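Local coordinates for DsbA family protein (Salmonella typhimurium, PDB 7JVE) that is a trimeric thioredoxin-like enzyme of a fimbrial operon that both oxidises thiols and isomerises disulfides, at residues I117-F121 with Y150-H154; N106-N111 with Q242-Q246. All coordinates share one frame; numbering follows the deposited sequence.

Overall arrangement
Both contacts belong to the thioredoxin-like part of the chain, and they touch where Ile108 of helix 95-110 packs on Leu151 and Phe118. Interaction 1 (117-121 with 150-154) is wholly buried and joins an inner strand of the sheet to helix 147-159 through an aromatic cluster, with one tyrosine-glutamate hydrogen bond beside it. Interaction 2 (106-111 with 242-246) is partly buried and pairs two helices, the first ending just before strand 115-120 begins; here leucines pack next to a pair of amides joined by two reciprocal hydrogen bonds. Along the chain, interaction 1 lies inside the loop that interaction 2 closes. Rings thus dominate the deeper contact, neutral amides the more exposed one.

Interaction 1: residues I117-F121 with Y150-H154; sequences IFKEF and YLDWH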
loop_
_atom_site.group_PDB
_atom_site.type_symbol
_atom_site.label_atom_id
_atom_site.label_comp_id
_atom_site.label_asym_id
_atom_site.label_seq_id
_atom_site.Cartn_x
_atom_site.Cartn_y
_atom_site.Cartn_z
ATOM N N ILE A 117 13.166 -0.687 29.200
ATOM C CA ILE A 117 12.298 0.323 29.777
ATOM C C ILE A 117 11.013 0.364 28.964
ATOM O O ILE A 117 11.050 0.354 27.730
ATOM C CB ILE A 117 13.003 1.696 29.792
ATOM C CG1 ILE A 117 14.373 1.570 30.482
ATOM C CG2 ILE A 117 12.127 2.737 30.455
ATOM C CD1 ILE A 117 15.126 2.888 30.649
ATOM N N PHE A 118 9.881 0.415 29.653
ATOM C CA PHE A 118 8.562 0.303 29.036
ATOM C C PHE A 118 7.857 1.656 29.058
ATOM O O PHE A 118 7.565 2.196 30.133
ATOM C CB PHE A 118 7.730 -0.753 29.771
ATOM C CG PHE A 118 8.259 -2.166 29.599
ATOM C CD1 PHE A 118 9.319 -2.621 30.366
ATOM C CD2 PHE A 118 7.700 -3.028 28.650
ATOM C CE1 PHE A 118 9.819 -3.927 30.206
ATOM C CE2 PHE A 118 8.184 -4.330 28.480
ATOM C CZ PHE A 118 9.252 -4.777 29.255
ATOM N N LYS A 119 7.577 2.203 27.886
ATOM C CA LYS A 119 6.884 3.493 27.782
ATOM C C LYS A 119 5.502 3.261 27.168
ATOM O O LYS A 119 5.344 3.286 25.950
ATOM C CB LYS A 119 7.695 4.494 26.934
ATOM C CG LYS A 119 9.099 4.709 27.419
ATOM C CD LYS A 119 9.092 5.489 28.734
ATOM C CE LYS A 119 10.412 6.188 28.964
ATOM N NZ LYS A 119 10.394 7.024 30.190
ATOM N N GLU A 120 4.501 3.056 28.022
ATOM C CA GLU A 120 3.126 2.883 27.566
ATOM C C GLU A 120 2.551 4.222 27.120
ATOM O O GLU A 120 2.675 5.218 27.842
ATOM C CB GLU A 120 2.273 2.308 28.693
ATOM C CG GLU A 120 2.630 0.898 29.070
ATOM C CD GLU A 120 1.968 0.439 30.356
ATOM O OE1 GLU A 120 0.751 0.629 30.490
ATOM O OE2 GLU A 120 2.659 -0.145 31.221
ATOM N N PHE A 121 1.915 4.245 25.943
ATOM C CA PHE A 121 1.296 5.455 25.424
ATOM C C PHE A 121 0.151 5.081 24.488
ATOM O O PHE A 121 0.063 3.934 24.029
ATOM C CB PHE A 121 2.331 6.356 24.714
ATOM C CG PHE A 121 2.660 5.940 23.281
ATOM C CD1 PHE A 121 3.236 4.711 23.011
ATOM C CD2 PHE A 121 2.437 6.809 22.217
ATOM C CE1 PHE A 121 3.561 4.325 21.688
ATOM C CE2 PHE A 121 2.757 6.439 20.899
ATOM C CZ PHE A 121 3.317 5.184 20.635
ATOM N N TYR A 150 5.745 -7.290 36.536
ATOM C CA TYR A 150 5.211 -6.361 35.549
ATOM C C TYR A 150 5.268 -6.965 34.146
ATOM O O TYR A 150 4.329 -6.816 33.351
ATOM C CB TYR A 150 5.972 -5.030 35.586
ATOM C CG TYR A 150 5.625 -4.164 34.408
ATOM C CD1 TYR A 150 4.545 -3.274 34.459
ATOM C CD2 TYR A 150 6.342 -4.278 33.205
ATOM C CE1 TYR A 150 4.203 -2.483 33.348
ATOM C CE2 TYR A 150 6.005 -3.523 32.088
ATOM C CZ TYR A 150 4.932 -2.631 32.158
ATOM O OH TYR A 150 4.624 -1.883 31.053
ATOM N N LEU A 151 6.361 -7.658 33.825
ATOM C CA LEU A 151 6.494 -8.228 32.492
ATOM C C LEU A 151 5.472 -9.347 32.263
ATOM O O LEU A 151 4.925 -9.455 31.153
ATOM C CB LEU A 151 7.936 -8.698 32.271
ATOM C CG LEU A 151 8.370 -9.309 30.926
ATOM C CD1 LEU A 151 7.965 -8.465 29.713
ATOM C CD2 LEU A 151 9.880 -9.538 30.931
ATOM N N ASP A 152 5.172 -10.166 33.302
ATOM C CA ASP A 152 4.080 -11.144 33.184
ATOM C C ASP A 152 2.754 -10.463 32.898
ATOM O O ASP A 152 1.973 -10.926 32.060
ATOM C CB ASP A 152 3.894 -12.014 34.441
ATOM C CG ASP A 152 5.101 -12.841 34.769
ATOM O OD1 ASP A 152 5.410 -12.995 35.971
ATOM O OD2 ASP A 152 5.767 -13.311 33.820
ATOM N N TRP A 153 2.458 -9.392 33.631
ATOM C CA TRP A 153 1.213 -8.673 33.396
ATOM C C TRP A 153 1.170 -8.125 31.972
ATOM O O TRP A 153 0.166 -8.257 31.260
ATOM C CB TRP A 153 1.071 -7.550 34.426
ATOM C CG TRP A 153 0.260 -6.418 33.940
ATOM C CD1 TRP A 153 0.722 -5.227 33.449
ATOM C CD2 TRP A 153 -1.171 -6.360 33.862
ATOM N NE1 TRP A 153 -0.338 -4.423 33.088
ATOM C CE2 TRP A 153 -1.509 -5.089 33.329
ATOM C CE3 TRP A 153 -2.202 -7.249 34.206
ATOM C CZ2 TRP A 153 -2.841 -4.683 33.128
ATOM C CZ3 TRP A 153 -3.527 -6.846 34.005
ATOM C CH2 TRP A 153 -3.831 -5.571 33.469
ATOM N N HIS A 154 2.262 -7.500 31.550
ATOM C CA HIS A 154 2.360 -6.920 30.220
ATOM C C HIS A 154 2.101 -7.969 29.142
ATOM O O HIS A 154 1.264 -7.772 28.253
ATOM C CB HIS A 154 3.747 -6.278 30.106
ATOM C CG HIS A 154 4.189 -5.951 28.715
ATOM N ND1 HIS A 154 4.120 -4.677 28.198
ATOM C CD2 HIS A 154 4.774 -6.713 27.761
ATOM C CE1 HIS A 154 4.612 -4.672 26.976
ATOM N NE2 HIS A 154 5.019 -5.896 26.685
HETATM O O HOH W 1 0.794 -1.961 31.997
#
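The ring of Phe118 has the edge of Tyr150 over one face, with Tyr150 CE2 3.6 Å from Phe118 CG and offset toward the rim. Its own edge points into the face of His154, where Phe118 CE2 stands above the centre of the imidazole. Both pairs are edge-to-face, with ring planes at 64° for Tyr150 and 67° for His154, and the three rings form an aromatic cluster that packs helix 147-159 on the sheet of the thioredoxin fold. Leu151 CD1 adds an oblique apolar contact, 3.9 Å from Phe118 CZ. At the hydroxyl end of Tyr150, in the plane of its ring, Glu120 OE2 accepts a 2.6 Å hydrogen bond from Tyr150 OH on its anti side, 28° out of the carboxylate plane. The glutamate chain, extended beyond CG, carries the carboxylate to this hydroxyl. A water donates to the same oxygen and accepts from Trp153 NE1, so OE2 receives two hydrogen bonds. His154 lies near, without touching, the Cys94-Cys97 disulfide of the CxxC motif. Strand 115-120 runs parallel to strand 84-90, whose Met88 and Phe90 also touch Phe118. Phe90 and Tyr158 continue the ring packing around His154, and helix 128-145 brings Trp142 to Tyr150.

Interaction 2: residues N106-N111 with Q242-Q246; sequences NLIKAN and QDMLQ
Gln246 bends toward Asn111 at its second torsion (chi2 61°), after leaving the backbone with CG opposite its own N (chi1 -168°); Asn111 reaches back with CG beside its backbone N (chi1 -67°). The two amides come from opposite directions and lie nearly coplanar, so each donates to the other: Asn111 ND2 to Gln246 OE1 at 2.7 Å, and Gln246 NE2 to Asn111 OD1 at 2.9 Å. Both bonds are almost straight and fall on carbonyl lone pairs. Asn111, just past the helix end, also turns ND2 back to Leu107 O, 3.0 Å away, which fixes the rotation of its amide. Beside this pair Leu107 slides past Gln246, and Leu107 CD1 packs on Leu245 CB at 3.3 Å; Leu107 CD2 lies 4.0 Å from Gln242 CG. Gln242 OE1 approaches Asn106 CB, the two amide planes steeply inclined. Ile249 extends the apolar surface against Leu107 and Asn111. The contact joins the end of helix 95-110, which begins within the redox-active Cys94-Cys97 motif, to the C-terminal helix 242-253 without any formal charge: the two bonds to Gln246, with the one to Leu107 O, occupy OD1 and both N-H groups of the buried Asn111 amide.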
loop_
_atom_site.group_PDB
_atom_site.type_symbol
_atom_site.label_atom_id
_atom_site.label_comp_id
_atom_site.label_asym_id
_atom_site.label_seq_id
_atom_site.Cartn_x
_atom_site.Cartn_y
_atom_site.Cartn_z
ATOM N N ASN A 106 12.181 -12.766 23.840
ATOM C CA ASN A 106 13.439 -13.433 23.512
ATOM C C ASN A 106 14.636 -12.510 23.745
ATOM O O ASN A 106 15.650 -12.934 24.306
ATOM C CB ASN A 106 13.425 -13.931 22.065
ATOM C CG ASN A 106 12.619 -15.195 21.883
ATOM O OD1 ASN A 106 12.017 -15.718 22.820
ATOM N ND2 ASN A 106 12.596 -15.695 20.653
ATOM N N LEU A 107 14.544 -11.248 23.304
ATOM C CA LEU A 107 15.641 -10.313 23.550
ATOM C C LEU A 107 15.932 -10.193 25.034
ATOM O O LEU A 107 17.100 -10.147 25.445
ATOM C CB LEU A 107 15.337 -8.925 22.976
ATOM C CG LEU A 107 15.671 -8.755 21.505
ATOM C CD1 LEU A 107 15.125 -7.425 20.995
ATOM C CD2 LEU A 107 17.166 -8.854 21.309
ATOM N N ILE A 108 14.879 -10.126 25.851
ATOM C CA ILE A 108 15.068 -9.896 27.275
ATOM C C ILE A 108 15.793 -11.076 27.908
ATOM O O ILE A 108 16.735 -10.893 28.690
ATOM C CB ILE A 108 13.711 -9.603 27.945
ATOM C CG1 ILE A 108 13.237 -8.201 27.533
ATOM C CG2 ILE A 108 13.826 -9.732 29.441
ATOM C CD1 ILE A 108 11.860 -7.826 28.043
ATOM N N LYS A 109 15.395 -12.304 27.546
ATOM C CA LYS A 109 16.079 -13.474 28.073
ATOM C C LYS A 109 17.515 -13.521 27.590
ATOM O O LYS A 109 18.411 -13.916 28.339
ATOM C CB LYS A 109 15.339 -14.753 27.681
ATOM C CG LYS A 109 13.943 -14.821 28.268
ATOM C CD LYS A 109 13.580 -16.246 28.681
ATOM C CE LYS A 109 12.102 -16.547 28.437
ATOM N NZ LYS A 109 11.791 -17.988 28.687
ATOM N N ALA A 110 17.754 -13.118 26.346
ATOM C CA ALA A 110 19.092 -13.212 25.784
ATOM C C ALA A 110 20.007 -12.093 26.245
ATOM O O ALA A 110 21.215 -12.173 26.008
ATOM C CB ALA A 110 19.027 -13.216 24.259
ATOM N N ASN A 111 19.475 -11.054 26.885
ATOM C CA ASN A 111 20.260 -9.893 27.311
ATOM C C ASN A 111 19.928 -9.544 28.760
ATOM O O ASN A 111 19.380 -8.470 29.045
ATOM C CB ASN A 111 20.006 -8.704 26.382
ATOM C CG ASN A 111 20.537 -8.941 24.965
ATOM O OD1 ASN A 111 21.706 -8.650 24.662
ATOM N ND2 ASN A 111 19.681 -9.473 24.092
ATOM N N GLN A 242 14.532 -9.481 15.693
ATOM C CA GLN A 242 15.431 -9.719 16.823
ATOM C C GLN A 242 16.880 -9.390 16.465
ATOM O O GLN A 242 17.606 -8.791 17.265
ATOM C CB GLN A 242 15.320 -11.168 17.296
ATOM C CG GLN A 242 16.174 -11.486 18.530
ATOM C CD GLN A 242 15.686 -12.720 19.287
ATOM O OE1 GLN A 242 14.559 -13.169 19.083
ATOM N NE2 GLN A 242 16.555 -13.296 20.138
ATOM N N ASP A 243 17.327 -9.787 15.274
ATOM C CA ASP A 243 18.692 -9.482 14.861
ATOM C C ASP A 243 18.949 -7.983 14.838
ATOM O O ASP A 243 20.005 -7.518 15.283
ATOM C CB ASP A 243 18.968 -10.083 13.490
ATOM C CG ASP A 243 19.205 -11.570 13.556
ATOM O OD1 ASP A 243 19.315 -12.093 14.693
ATOM O OD2 ASP A 243 19.269 -12.213 12.477
ATOM N N MET A 244 18.006 -7.210 14.306
ATOM C CA MET A 244 18.216 -5.773 14.219
ATOM C C MET A 244 18.313 -5.156 15.619
ATOM O O MET A 244 19.197 -4.335 15.895
ATOM C CB MET A 244 17.080 -5.147 13.406
ATOM C CG MET A 244 17.260 -3.669 13.130
ATOM S SD MET A 244 18.588 -3.503 11.883
ATOM C CE MET A 244 17.892 -4.410 10.505
ATOM N N LEU A 245 17.422 -5.557 16.525
ATOM C CA LEU A 245 17.495 -5.035 17.881
ATOM C C LEU A 245 18.763 -5.512 18.581
ATOM O O LEU A 245 19.374 -4.761 19.350
ATOM C CB LEU A 245 16.249 -5.437 18.669
ATOM C CG LEU A 245 15.017 -4.569 18.411
ATOM C CD1 LEU A 245 13.776 -5.228 18.995
ATOM C CD2 LEU A 245 15.196 -3.145 18.953
ATOM N N GLN A 246 19.185 -6.752 18.315
ATOM C CA GLN A 246 20.402 -7.258 18.938
ATOM C C GLN A 246 21.631 -6.470 18.477
ATOM O O GLN A 246 22.508 -6.152 19.288
ATOM C CB GLN A 246 20.586 -8.750 18.641
ATOM C CG GLN A 246 21.696 -9.404 19.514
ATOM C CD GLN A 246 21.368 -9.327 21.028
ATOM O OE1 GLN A 246 20.349 -9.862 21.482
ATOM N NE2 GLN A 246 22.228 -8.670 21.796
#